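Side-chain contacts in Udp-n-acetylglucosamine pyrophosphorylase (Trypanosoma brucei, PDB 4BQH), which probably catalyses the formation of UDP-N-acetyl-alpha-D-glucosamine and diphosphate from UTP and N-acetyl-alpha-D-glucosamine 1-phosphate: residues N44-V49 and G229-A234; R52-V57 and I397-F402; S212-D217 and G221-E226. All blocks are in the same frame, centred on the assembly; numbering follows the deposited sequence.

Interaction 1: residues N44-V49 and G229-A234; sequences NELAGV and GRICAA. With 9VU ((3S)-3-[2-(1,3-benzodioxol-5-yl)-2-oxidanylidene-ethyl]-4-bromanyl-5-methyl-3-oxidanyl-1H-indol-2-one), chain C.
Arg230 NH2 donates to Glu45 OE1 at 2.8 Å. Beside it NH1 of Arg230 reaches OE2 of Glu45 at 3.0 Å, so the guanidinium takes the carboxylate end-on, one nitrogen to each oxygen. The two flat groups are nearly coplanar, their planes 28° apart. OE1 accepts through its syn lone pair, whereas OE2 is met on the syn side but 23° out of the carboxylate plane. Two bonds of this kind fix the rotation of both groups. The arginine gets there on a chain extended from CG to NE, with CG turned away from the backbone N (chi1 -172°), and it crosses the glutamate side chain at about a right angle. Its remaining nitrogen, NE, faces Glu226 in a long, weak ion pair.

Next to the salt bridge the contact turns apolar. Leu46 and Ile231 reach toward each other tip to tip, CD2 of the leucine lying 4.1 Å from CD1 of the isoleucine. The same Leu46 CD2 sits 4.4 Å from Ala233 CB, so one methyl touches two residues of strand 230-234. Leu46 also opens a type II turn, closed by the bond from Val49 N to Leu46 O. Gly48 takes the third position of the turn with a positive phi, and its carbonyl O accepts the indolone NAG of the inhibitor 9VU at 2.8 Å.

The loop between helices 32-44 and 51-64 is thus tied to the strand by a bidentate ion pair and a buried leucine, while its far end gives a backbone acceptor to the inhibitor; the pairing probably keeps both Glu45 and Arg230 charged.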
loop_
_atom_site.group_PDB
_atom_site.type_symbol
_atom_site.label_atom_id
_atom_site.label_comp_id
_atom_site.label_asym_id
_atom_site.label_seq_id
_atom_site.Cartn_x
_atom_site.Cartn_y
_atom_site.Cartn_z
ATOM N N ASN A 44 -18.352 0.798 -14.933
ATOM C CA ASN A 44 -17.848 0.030 -13.802
ATOM C C ASN A 44 -16.342 0.028 -13.651
ATOM O O ASN A 44 -15.846 -0.209 -12.543
ATOM C CB ASN A 44 -18.320 -1.415 -13.893
ATOM C CG ASN A 44 -19.822 -1.514 -13.993
ATOM O OD1 ASN A 44 -20.546 -0.667 -13.457
ATOM N ND2 ASN A 44 -20.300 -2.528 -14.701
ATOM N N GLU A 45 -15.622 0.243 -14.754
ATOM C CA GLU A 45 -14.151 0.180 -14.714
ATOM C C GLU A 45 -13.515 1.546 -14.889
ATOM O O GLU A 45 -12.347 1.709 -14.542
ATOM C CB GLU A 45 -13.595 -0.744 -15.803
ATOM C CG GLU A 45 -14.079 -2.175 -15.678
ATOM C CD GLU A 45 -13.484 -3.045 -16.768
ATOM O OE1 GLU A 45 -12.240 -3.109 -16.879
ATOM O OE2 GLU A 45 -14.256 -3.653 -17.522
ATOM N N LEU A 46 -14.245 2.485 -15.488
ATOM C CA LEU A 46 -13.763 3.875 -15.625
ATOM C C LEU A 46 -14.713 4.882 -14.970
ATOM O O LEU A 46 -14.868 6.015 -15.441
ATOM C CB LEU A 46 -13.513 4.249 -17.100
ATOM C CG LEU A 46 -12.312 3.481 -17.675
ATOM C CD1 LEU A 46 -12.858 2.373 -18.539
ATOM C CD2 LEU A 46 -11.378 4.402 -18.458
ATOM N N ALA A 47 -15.368 4.447 -13.898
ATOM C CA ALA A 47 -16.293 5.313 -13.166
ATOM C C ALA A 47 -15.601 6.631 -12.803
ATOM O O ALA A 47 -14.449 6.633 -12.343
ATOM C CB ALA A 47 -16.794 4.604 -11.912
ATOM N N GLY A 48 -16.284 7.741 -13.047
ATOM C CA GLY A 48 -15.805 9.046 -12.625
ATOM C C GLY A 48 -14.770 9.693 -13.530
ATOM O O GLY A 48 -14.552 10.902 -13.430
ATOM N N VAL A 49 -14.157 8.907 -14.438
ATOM C CA VAL A 49 -13.127 9.434 -15.348
ATOM C C VAL A 49 -13.700 10.545 -16.219
ATOM O O VAL A 49 -14.758 10.386 -16.854
ATOM C CB VAL A 49 -12.531 8.321 -16.251
ATOM C CG1 VAL A 49 -11.748 8.913 -17.432
ATOM C CG2 VAL A 49 -11.680 7.348 -15.426
ATOM N N GLY A 229 -16.075 -3.612 -28.539
ATOM C CA GLY A 229 -16.818 -3.490 -27.292
ATOM C C GLY A 229 -15.955 -3.142 -26.078
ATOM O O GLY A 229 -16.397 -3.289 -24.943
ATOM N N ARG A 230 -14.737 -2.677 -26.310
ATOM C CA ARG A 230 -13.823 -2.429 -25.187
ATOM C C ARG A 230 -12.737 -1.441 -25.555
ATOM O O ARG A 230 -12.057 -1.611 -26.571
ATOM C CB ARG A 230 -13.194 -3.740 -24.708
ATOM C CG ARG A 230 -12.392 -3.597 -23.418
ATOM C CD ARG A 230 -12.062 -4.944 -22.791
ATOM N NE ARG A 230 -11.364 -4.749 -21.509
ATOM C CZ ARG A 230 -11.984 -4.476 -20.362
ATOM N NH1 ARG A 230 -13.309 -4.344 -20.334
ATOM N NH2 ARG A 230 -11.277 -4.322 -19.252
ATOM N N ILE A 231 -12.577 -0.402 -24.734
ATOM C CA ILE A 231 -11.462 0.512 -24.926
ATOM C C ILE A 231 -10.220 -0.018 -24.239
ATOM O O ILE A 231 -10.290 -0.758 -23.263
ATOM C CB ILE A 231 -11.750 1.954 -24.445
ATOM C CG1 ILE A 231 -11.772 2.049 -22.930
ATOM C CG2 ILE A 231 -13.017 2.521 -25.065
ATOM C CD1 ILE A 231 -11.515 3.469 -22.446
ATOM N N CYS A 232 -9.074 0.354 -24.788
ATOM C CA CYS A 232 -7.814 0.054 -24.179
ATOM C C CYS A 232 -7.716 0.915 -22.914
ATOM O O CYS A 232 -7.875 2.132 -22.961
ATOM C CB CYS A 232 -6.679 0.411 -25.130
ATOM S SG CYS A 232 -5.168 -0.298 -24.491
ATOM N N ALA A 233 -7.507 0.257 -21.783
ATOM C CA ALA A 233 -7.318 0.954 -20.496
ATOM C C ALA A 233 -6.431 0.097 -19.610
ATOM O O ALA A 233 -6.298 -1.124 -19.810
ATOM C CB ALA A 233 -8.661 1.269 -19.816
ATOM N N ALA A 234 -5.774 0.741 -18.651
ATOM C CA ALA A 234 -4.753 0.052 -17.861
ATOM C C ALA A 234 -4.824 0.567 -16.442
ATOM O O ALA A 234 -5.352 1.652 -16.224
ATOM C CB ALA A 234 -3.383 0.323 -18.449
HETATM O OAN 9VU C . -10.816 12.047 -14.479
HETATM C CAH 9VU C . -10.973 12.149 -13.246
HETATM N NAG 9VU C . -12.163 12.107 -12.641
HETATM C CAC 9VU C . -11.980 12.283 -11.304
HETATM C CAB 9VU C . -12.899 12.334 -10.334
HETATM C CAA 9VU C . -12.573 12.554 -8.987
HETATM C CAF 9VU C . -11.222 12.743 -8.670
HETATM C CAJ 9VU C . -10.836 12.978 -7.307
HETATM C CAE 9VU C . -10.289 12.683 -9.730
HETATM BR BRA 9VU C . -8.461 12.878 -9.249
HETATM C CAD 9VU C . -10.658 12.456 -11.021
HETATM C CAI 9VU C . -9.957 12.375 -12.277
HETATM O OAL 9VU C . -9.385 13.646 -12.596
HETATM C CAM 9VU C . -8.760 11.388 -12.322
HETATM C CAO 9VU C . -9.174 9.906 -12.210
HETATM O OAP 9VU C . -10.382 9.634 -12.275
HETATM C CAQ 9VU C . -8.143 8.928 -12.091
HETATM C CAV 9VU C . -6.826 9.253 -11.760
HETATM C CAU 9VU C . -5.867 8.314 -11.665
HETATM O OAY 9VU C . -4.550 8.467 -11.342
HETATM C CAX 9VU C . -3.938 7.227 -11.792
HETATM O OAW 9VU C . -5.003 6.275 -11.683
HETATM C CAT 9VU C . -6.137 7.023 -11.855
HETATM C CAS 9VU C . -7.385 6.629 -12.161
HETATM C CAR 9VU C . -8.412 7.565 -12.274
#

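Interaction 2: residues R52-V57 and I397-F402; sequences RHFNDV and IKLEAF. With 9VU ((3S)-3-[2-(1,3-benzodioxol-5-yl)-2-oxidanylidene-ethyl]-4-bromanyl-5-methyl-3-oxidanyl-1H-indol-2-one), chain C.
Helix 51-64 and strand 394-400 come nearest at Val57 and Leu399, whose CA atoms are 8.3 Å apart, too far for any backbone bond between the two segments. Side chains fill the gap. Within the helix, Val57 N donates to His53 O, one turn back, whereas the strand side gives a single large residue, Leu399.

Leu399 sets its CD1 methyl against two helix residues. It lies 4.0 Å from Val57 CG1, the two side chains crossing obliquely, and CD1 of Leu399 also meets CD1 of Phe54 at 4.3 Å, at the edge of the phenyl ring and near its plane. Val57 turns CG1 anti to its own backbone N (chi1 172°), which carries that methyl toward the strand. Its other methyl, CG2, lies over one face of the His53 ring, 3.4 Å above the plane and offset toward the rim.

The ring of Phe54 joins this apolar patch to the inhibitor. While CD1 meets the leucine, CE2 of Phe54 on the other flank comes 3.3 Å from the indolone oxygen OAN of 9VU, again at the ring edge. His53 CD2 approaches the inhibitor hydroxyl OAL at 3.4 Å, obliquely to the imidazole. Just past the strand, Ala401 CB packs 3.8 Å from the dioxole oxygen OAY of 9VU.

All three touching residues are buried, with Val213 and Tyr216 adding further contacts to Phe54. The arrangement is a helix packed on a two-stranded antiparallel hairpin, with Phe54 shared between that apolar layer and the wall of the allosteric inhibitor's pocket, which His53 and Ala401 also line.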
loop_
_atom_site.group_PDB
_atom_site.type_symbol
_atom_site.label_atom_id
_atom_site.label_comp_id
_atom_site.label_asym_id
_atom_site.label_seq_id
_atom_site.Cartn_x
_atom_site.Cartn_y
_atom_site.Cartn_z
ATOM N N ARG A 52 -12.657 14.538 -21.187
ATOM C CA ARG A 52 -12.053 15.794 -21.653
ATOM C C ARG A 52 -10.781 16.139 -20.884
ATOM O O ARG A 52 -9.770 16.522 -21.473
ATOM C CB ARG A 52 -13.016 16.969 -21.489
ATOM C CG ARG A 52 -14.090 17.031 -22.545
ATOM C CD ARG A 52 -14.966 18.267 -22.349
ATOM N NE ARG A 52 -14.228 19.507 -22.598
ATOM C CZ ARG A 52 -14.000 20.042 -23.797
ATOM N NH1 ARG A 52 -14.437 19.450 -24.904
ATOM N NH2 ARG A 52 -13.325 21.186 -23.895
ATOM N N HIS A 53 -10.848 16.004 -19.562
ATOM C CA HIS A 53 -9.692 16.237 -18.716
ATOM C C HIS A 53 -8.542 15.353 -19.147
ATOM O O HIS A 53 -7.401 15.791 -19.215
ATOM C CB HIS A 53 -10.050 15.996 -17.245
ATOM C CG HIS A 53 -8.856 15.992 -16.341
ATOM N ND1 HIS A 53 -8.058 17.075 -16.191
ATOM C CD2 HIS A 53 -8.306 14.980 -15.564
ATOM C CE1 HIS A 53 -7.052 16.769 -15.344
ATOM N NE2 HIS A 53 -7.218 15.497 -14.944
ATOM N N PHE A 54 -8.820 14.091 -19.459
ATOM C CA PHE A 54 -7.722 13.206 -19.871
ATOM C C PHE A 54 -7.053 13.525 -21.210
ATOM O O PHE A 54 -5.880 13.178 -21.409
ATOM C CB PHE A 54 -8.114 11.738 -19.736
ATOM C CG PHE A 54 -7.765 11.171 -18.379
ATOM C CD1 PHE A 54 -6.443 10.779 -18.101
ATOM C CD2 PHE A 54 -8.723 11.102 -17.363
ATOM C CE1 PHE A 54 -6.096 10.279 -16.848
ATOM C CE2 PHE A 54 -8.381 10.597 -16.096
ATOM C CZ PHE A 54 -7.061 10.208 -15.838
ATOM N N ASN A 55 -7.773 14.190 -22.120
ATOM C CA ASN A 55 -7.091 14.752 -23.297
ATOM C C ASN A 55 -6.005 15.753 -22.893
ATOM O O ASN A 55 -4.904 15.747 -23.449
ATOM C CB ASN A 55 -8.086 15.421 -24.248
ATOM C CG ASN A 55 -9.146 14.460 -24.760
ATOM O OD1 ASN A 55 -8.895 13.261 -24.979
ATOM N ND2 ASN A 55 -10.348 14.996 -24.970
ATOM N N ASP A 56 -6.303 16.600 -21.906
ATOM C CA ASP A 56 -5.301 17.552 -21.397
ATOM C C ASP A 56 -4.166 16.824 -20.700
ATOM O O ASP A 56 -3.014 17.230 -20.801
ATOM C CB ASP A 56 -5.936 18.504 -20.378
ATOM C CG ASP A 56 -6.885 19.491 -21.012
ATOM O OD1 ASP A 56 -6.760 19.750 -22.226
ATOM O OD2 ASP A 56 -7.766 20.017 -20.294
ATOM N N VAL A 57 -4.512 15.758 -19.980
ATOM C CA VAL A 57 -3.507 14.958 -19.289
ATOM C C VAL A 57 -2.550 14.377 -20.329
ATOM O O VAL A 57 -1.320 14.459 -20.184
ATOM C CB VAL A 57 -4.169 13.830 -18.465
ATOM C CG1 VAL A 57 -3.102 12.890 -17.904
ATOM C CG2 VAL A 57 -5.003 14.423 -17.329
ATOM N N ILE A 397 0.031 5.104 -25.863
ATOM C CA ILE A 397 0.555 5.805 -24.679
ATOM C C ILE A 397 -0.268 5.367 -23.473
ATOM O O ILE A 397 -1.496 5.447 -23.507
ATOM C CB ILE A 397 0.472 7.338 -24.833
ATOM C CG1 ILE A 397 1.252 7.815 -26.080
ATOM C CG2 ILE A 397 0.981 8.029 -23.551
ATOM C CD1 ILE A 397 2.743 7.502 -26.038
ATOM N N LYS A 398 0.417 4.909 -22.426
ATOM C CA LYS A 398 -0.229 4.607 -21.131
ATOM C C LYS A 398 0.131 5.708 -20.146
ATOM O O LYS A 398 1.218 6.282 -20.220
ATOM C CB LYS A 398 0.184 3.225 -20.627
ATOM C CG LYS A 398 -0.296 2.102 -21.538
ATOM C CD LYS A 398 -0.199 0.745 -20.832
ATOM C CE LYS A 398 -0.756 -0.388 -21.696
ATOM N NZ LYS A 398 -0.515 -1.716 -21.039
ATOM N N LEU A 399 -0.804 6.056 -19.271
ATOM C CA LEU A 399 -0.609 7.189 -18.373
ATOM C C LEU A 399 -0.732 6.709 -16.953
ATOM O O LEU A 399 -1.660 5.982 -16.641
ATOM C CB LEU A 399 -1.686 8.246 -18.629
ATOM C CG LEU A 399 -1.602 8.897 -20.012
ATOM C CD1 LEU A 399 -2.892 9.674 -20.268
ATOM C CD2 LEU A 399 -0.399 9.827 -20.108
ATOM N N GLU A 400 0.178 7.133 -16.081
ATOM C CA GLU A 400 0.104 6.696 -14.681
ATOM C C GLU A 400 0.284 7.879 -13.747
ATOM O O GLU A 400 0.963 8.843 -14.083
ATOM C CB GLU A 400 1.178 5.620 -14.381
ATOM C CG GLU A 400 0.908 4.285 -15.091
ATOM C CD GLU A 400 1.985 3.221 -14.854
ATOM O OE1 GLU A 400 3.101 3.547 -14.399
ATOM O OE2 GLU A 400 1.727 2.033 -15.156
ATOM N N ALA A 401 -0.327 7.800 -12.567
ATOM C CA ALA A 401 0.018 8.746 -11.515
ATOM C C ALA A 401 0.145 8.009 -10.192
ATOM O O ALA A 401 -0.482 6.967 -9.984
ATOM C CB ALA A 401 -1.010 9.880 -11.414
ATOM N N PHE A 402 0.978 8.556 -9.305
ATOM C CA PHE A 402 1.300 7.903 -8.023
ATOM C C PHE A 402 1.014 8.833 -6.865
ATOM O O PHE A 402 0.930 10.056 -7.057
ATOM C CB PHE A 402 2.780 7.497 -8.023
ATOM C CG PHE A 402 3.122 6.662 -9.194
ATOM C CD1 PHE A 402 2.711 5.328 -9.238
ATOM C CD2 PHE A 402 3.715 7.228 -10.313
ATOM C CE1 PHE A 402 2.945 4.564 -10.367
ATOM C CE2 PHE A 402 3.976 6.451 -11.448
ATOM C CZ PHE A 402 3.586 5.119 -11.470
HETATM O OAN 9VU C . -10.816 12.047 -14.479
HETATM C CAH 9VU C . -10.973 12.149 -13.246
HETATM N NAG 9VU C . -12.163 12.107 -12.641
HETATM C CAC 9VU C . -11.980 12.283 -11.304
HETATM C CAB 9VU C . -12.899 12.334 -10.334
HETATM C CAA 9VU C . -12.573 12.554 -8.987
HETATM C CAF 9VU C . -11.222 12.743 -8.670
HETATM C CAJ 9VU C . -10.836 12.978 -7.307
HETATM C CAE 9VU C . -10.289 12.683 -9.730
HETATM BR BRA 9VU C . -8.461 12.878 -9.249
HETATM C CAD 9VU C . -10.658 12.456 -11.021
HETATM C CAI 9VU C . -9.957 12.375 -12.277
HETATM O OAL 9VU C . -9.385 13.646 -12.596
HETATM C CAM 9VU C . -8.760 11.388 -12.322
HETATM C CAO 9VU C . -9.174 9.906 -12.210
HETATM O OAP 9VU C . -10.382 9.634 -12.275
HETATM C CAQ 9VU C . -8.143 8.928 -12.091
HETATM C CAV 9VU C . -6.826 9.253 -11.760
HETATM C CAU 9VU C . -5.867 8.314 -11.665
HETATM O OAY 9VU C . -4.550 8.467 -11.342
HETATM C CAX 9VU C . -3.938 7.227 -11.792
HETATM O OAW 9VU C . -5.003 6.275 -11.683
HETATM C CAT 9VU C . -6.137 7.023 -11.855
HETATM C CAS 9VU C . -7.385 6.629 -12.161
HETATM C CAR 9VU C . -8.412 7.565 -12.274
#

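Interaction 3: residues S212-D217 and G221-E226; sequences SVPCYD and GRIIME. With 9VU ((3S)-3-[2-(1,3-benzodioxol-5-yl)-2-oxidanylidene-ethyl]-4-bromanyl-5-methyl-3-oxidanyl-1H-indol-2-one), chain C.
A turn in which residues 212-217 and 221-226, joined by three residues, cross at a wide angle brings Tyr216 and Ile223 into a single antiparallel beta bridge close to the sheet of strands 213-214, 230-234 and 225-227. Two backbone bonds flank it. Ile224 N donates to Cys215 O at 2.9 Å, nearly straight at 172°, and Asp217 N donates to Arg222 O at 2.8 Å. Gly221 N closes the turn on Asp217 O at 2.9 Å, but this bond is bent, with 133° at the hydrogen. Gly221 takes a positive phi here.

Tyr216 and Ile223 run side by side and point the same way. Ile223 CG1 comes 3.4 Å from Tyr216 CE2, an approach oblique to the ring. Gly221 O, by contrast, lies in the ring plane at the edge, 3.4 Å from Tyr216 CD2. The isoleucine chain continues past the tyrosine to Pro214, where Ile223 CD1 touches CB of the proline at 3.9 Å. Ile224 is turned with CG1 beside its backbone N (chi1 -64°), which lays its CD1 methyl 3.6 Å from Tyr216 C, over the main chain.

Asp217 has its acid end held within the turn by Thr220. Cys215 faces Cys232 of strand 230-234; the two form a disulfide in a structure of this protein, though the sulfurs here lie too far apart for a sound one. Val213 puts CG2 against the benzodioxole of 9VU.

The backbone groups flanking the bridge satisfy one another, those of Tyr216 and Ile223 turn outward to Ile397, Gln20 and His22, and the apolar side chains of Pro214, Tyr216 and Ile223 bury the flank of the turn.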
loop_
_atom_site.group_PDB
_atom_site.type_symbol
_atom_site.label_atom_id
_atom_site.label_comp_id
_atom_site.label_asym_id
_atom_site.label_seq_id
_atom_site.Cartn_x
_atom_site.Cartn_y
_atom_site.Cartn_z
ATOM N N SER A 212 -9.646 2.458 -14.014
ATOM C CA SER A 212 -8.540 2.330 -14.937
ATOM C C SER A 212 -8.412 3.627 -15.752
ATOM O O SER A 212 -9.258 4.529 -15.671
ATOM C CB SER A 212 -8.775 1.135 -15.843
ATOM O OG SER A 212 -9.976 1.312 -16.586
ATOM N N VAL A 213 -7.335 3.737 -16.526
ATOM C CA VAL A 213 -7.051 4.957 -17.289
ATOM C C VAL A 213 -6.935 4.556 -18.768
ATOM O O VAL A 213 -6.257 3.572 -19.079
ATOM C CB VAL A 213 -5.723 5.584 -16.813
ATOM C CG1 VAL A 213 -5.326 6.776 -17.683
ATOM C CG2 VAL A 213 -5.874 6.065 -15.368
ATOM N N PRO A 214 -7.600 5.290 -19.674
ATOM C CA PRO A 214 -7.516 4.892 -21.121
ATOM C C PRO A 214 -6.092 4.949 -21.684
ATOM O O PRO A 214 -5.238 5.695 -21.145
ATOM C CB PRO A 214 -8.353 5.956 -21.830
ATOM C CG PRO A 214 -9.239 6.541 -20.762
ATOM C CD PRO A 214 -8.431 6.490 -19.486
ATOM N N CYS A 215 -5.831 4.169 -22.736
ATOM C CA CYS A 215 -4.592 4.277 -23.502
ATOM C C CYS A 215 -4.850 4.982 -24.831
ATOM O O CYS A 215 -5.933 4.840 -25.412
ATOM C CB CYS A 215 -4.012 2.916 -23.822
ATOM S SG CYS A 215 -4.367 1.666 -22.584
ATOM N N TYR A 216 -3.843 5.710 -25.306
ATOM C CA TYR A 216 -4.015 6.661 -26.411
ATOM C C TYR A 216 -3.063 6.456 -27.581
ATOM O O TYR A 216 -1.909 6.109 -27.384
ATOM C CB TYR A 216 -3.808 8.080 -25.857
ATOM C CG TYR A 216 -4.869 8.488 -24.867
ATOM C CD1 TYR A 216 -4.764 8.152 -23.509
ATOM C CD2 TYR A 216 -5.993 9.207 -25.291
ATOM C CE1 TYR A 216 -5.756 8.525 -22.615
ATOM C CE2 TYR A 216 -6.980 9.584 -24.415
ATOM C CZ TYR A 216 -6.858 9.233 -23.083
ATOM O OH TYR A 216 -7.834 9.591 -22.228
ATOM N N ASP A 217 -3.554 6.707 -28.790
ATOM C CA ASP A 217 -2.677 6.876 -29.946
ATOM C C ASP A 217 -1.909 8.190 -29.787
ATOM O O ASP A 217 -2.511 9.221 -29.547
ATOM C CB ASP A 217 -3.495 6.906 -31.238
ATOM C CG ASP A 217 -2.616 7.054 -32.467
ATOM O OD1 ASP A 217 -1.854 6.117 -32.772
ATOM O OD2 ASP A 217 -2.691 8.109 -33.125
ATOM N N GLY A 221 -4.138 11.389 -30.595
ATOM C CA GLY A 221 -4.805 11.539 -29.291
ATOM C C GLY A 221 -6.107 10.754 -29.120
ATOM O O GLY A 221 -6.819 10.933 -28.113
ATOM N N ARG A 222 -6.417 9.875 -30.073
ATOM C CA ARG A 222 -7.585 9.004 -29.960
ATOM C C ARG A 222 -7.366 7.887 -28.957
ATOM O O ARG A 222 -6.327 7.245 -28.956
ATOM C CB ARG A 222 -7.938 8.359 -31.304
ATOM C CG ARG A 222 -8.559 9.320 -32.305
ATOM C CD ARG A 222 -8.850 8.576 -33.601
ATOM N NE ARG A 222 -8.915 9.497 -34.736
ATOM C CZ ARG A 222 -8.543 9.191 -35.980
ATOM N NH1 ARG A 222 -8.064 7.985 -36.269
ATOM N NH2 ARG A 222 -8.642 10.099 -36.942
ATOM N N ILE A 223 -8.382 7.625 -28.152
ATOM C CA ILE A 223 -8.381 6.440 -27.304
ATOM C C ILE A 223 -8.335 5.207 -28.207
ATOM O O ILE A 223 -9.090 5.113 -29.201
ATOM C CB ILE A 223 -9.605 6.407 -26.365
ATOM C CG1 ILE A 223 -9.451 7.493 -25.289
ATOM C CG2 ILE A 223 -9.738 5.056 -25.669
ATOM C CD1 ILE A 223 -10.671 7.713 -24.405
ATOM N N ILE A 224 -7.452 4.273 -27.867
ATOM C CA ILE A 224 -7.329 3.045 -28.633
ATOM C C ILE A 224 -8.438 2.079 -28.219
ATOM O O ILE A 224 -8.789 1.997 -27.047
ATOM C CB ILE A 224 -5.950 2.405 -28.415
ATOM C CG1 ILE A 224 -4.841 3.321 -28.963
ATOM C CG2 ILE A 224 -5.885 1.006 -29.059
ATOM C CD1 ILE A 224 -3.454 3.018 -28.419
ATOM N N MET A 225 -9.010 1.374 -29.202
ATOM C CA MET A 225 -9.978 0.317 -28.946
ATOM C C MET A 225 -9.281 -1.036 -28.880
ATOM O O MET A 225 -8.523 -1.393 -29.796
ATOM C CB MET A 225 -11.049 0.287 -30.062
ATOM C CG MET A 225 -11.791 1.602 -30.290
ATOM S SD MET A 225 -12.709 2.093 -28.818
ATOM C CE MET A 225 -14.050 0.887 -28.835
ATOM N N GLU A 226 -9.509 -1.778 -27.797
ATOM C CA GLU A 226 -9.046 -3.162 -27.718
ATOM C C GLU A 226 -9.852 -4.019 -28.716
ATOM O O GLU A 226 -9.304 -4.886 -29.421
ATOM C CB GLU A 226 -9.201 -3.700 -26.305
ATOM C CG GLU A 226 -8.594 -5.086 -26.110
ATOM C CD GLU A 226 -8.557 -5.534 -24.659
ATOM O OE1 GLU A 226 -8.976 -4.770 -23.760
ATOM O OE2 GLU A 226 -8.095 -6.667 -24.417
HETATM O OAN 9VU C . -10.816 12.047 -14.479
HETATM C CAH 9VU C . -10.973 12.149 -13.246
HETATM N NAG 9VU C . -12.163 12.107 -12.641
HETATM C CAC 9VU C . -11.980 12.283 -11.304
HETATM C CAB 9VU C . -12.899 12.334 -10.334
HETATM C CAA 9VU C . -12.573 12.554 -8.987
HETATM C CAF 9VU C . -11.222 12.743 -8.670
HETATM C CAJ 9VU C . -10.836 12.978 -7.307
HETATM C CAE 9VU C . -10.289 12.683 -9.730
HETATM BR BRA 9VU C . -8.461 12.878 -9.249
HETATM C CAD 9VU C . -10.658 12.456 -11.021
HETATM C CAI 9VU C . -9.957 12.375 -12.277
HETATM O OAL 9VU C . -9.385 13.646 -12.596
HETATM C CAM 9VU C . -8.760 11.388 -12.322
HETATM C CAO 9VU C . -9.174 9.906 -12.210
HETATM O OAP 9VU C . -10.382 9.634 -12.275
HETATM C CAQ 9VU C . -8.143 8.928 -12.091
HETATM C CAV 9VU C . -6.826 9.253 -11.760
HETATM C CAU 9VU C . -5.867 8.314 -11.665
HETATM O OAY 9VU C . -4.550 8.467 -11.342
HETATM C CAX 9VU C . -3.938 7.227 -11.792
HETATM O OAW 9VU C . -5.003 6.275 -11.683
HETATM C CAT 9VU C . -6.137 7.023 -11.855
HETATM C CAS 9VU C . -7.385 6.629 -12.161
HETATM C CAR 9VU C . -8.412 7.565 -12.274
#

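Overall arrangement
The three contacts lie on one side of the chain's centre, and all touch the same inhibitor. Interaction 2 is wholly buried and purely apolar; interactions 1 and 3 are partly buried and carry polar bonds, a side-chain ion pair in the first and backbone bonds in the third. Interactions 1 and 3 reach the same three-stranded sheet and are joined by a probable hydrogen bond from Cys232 N to Ile224 O; a second, from Ser212 N to Glu45 O, ties in the loop 44-49. Interaction 3 is nested in sequence within the loops closed by the other two. It joins interaction 2 where Ile397 N probably bonds Tyr216 O, while Val49 packs on Phe54 between interactions 1 and 2.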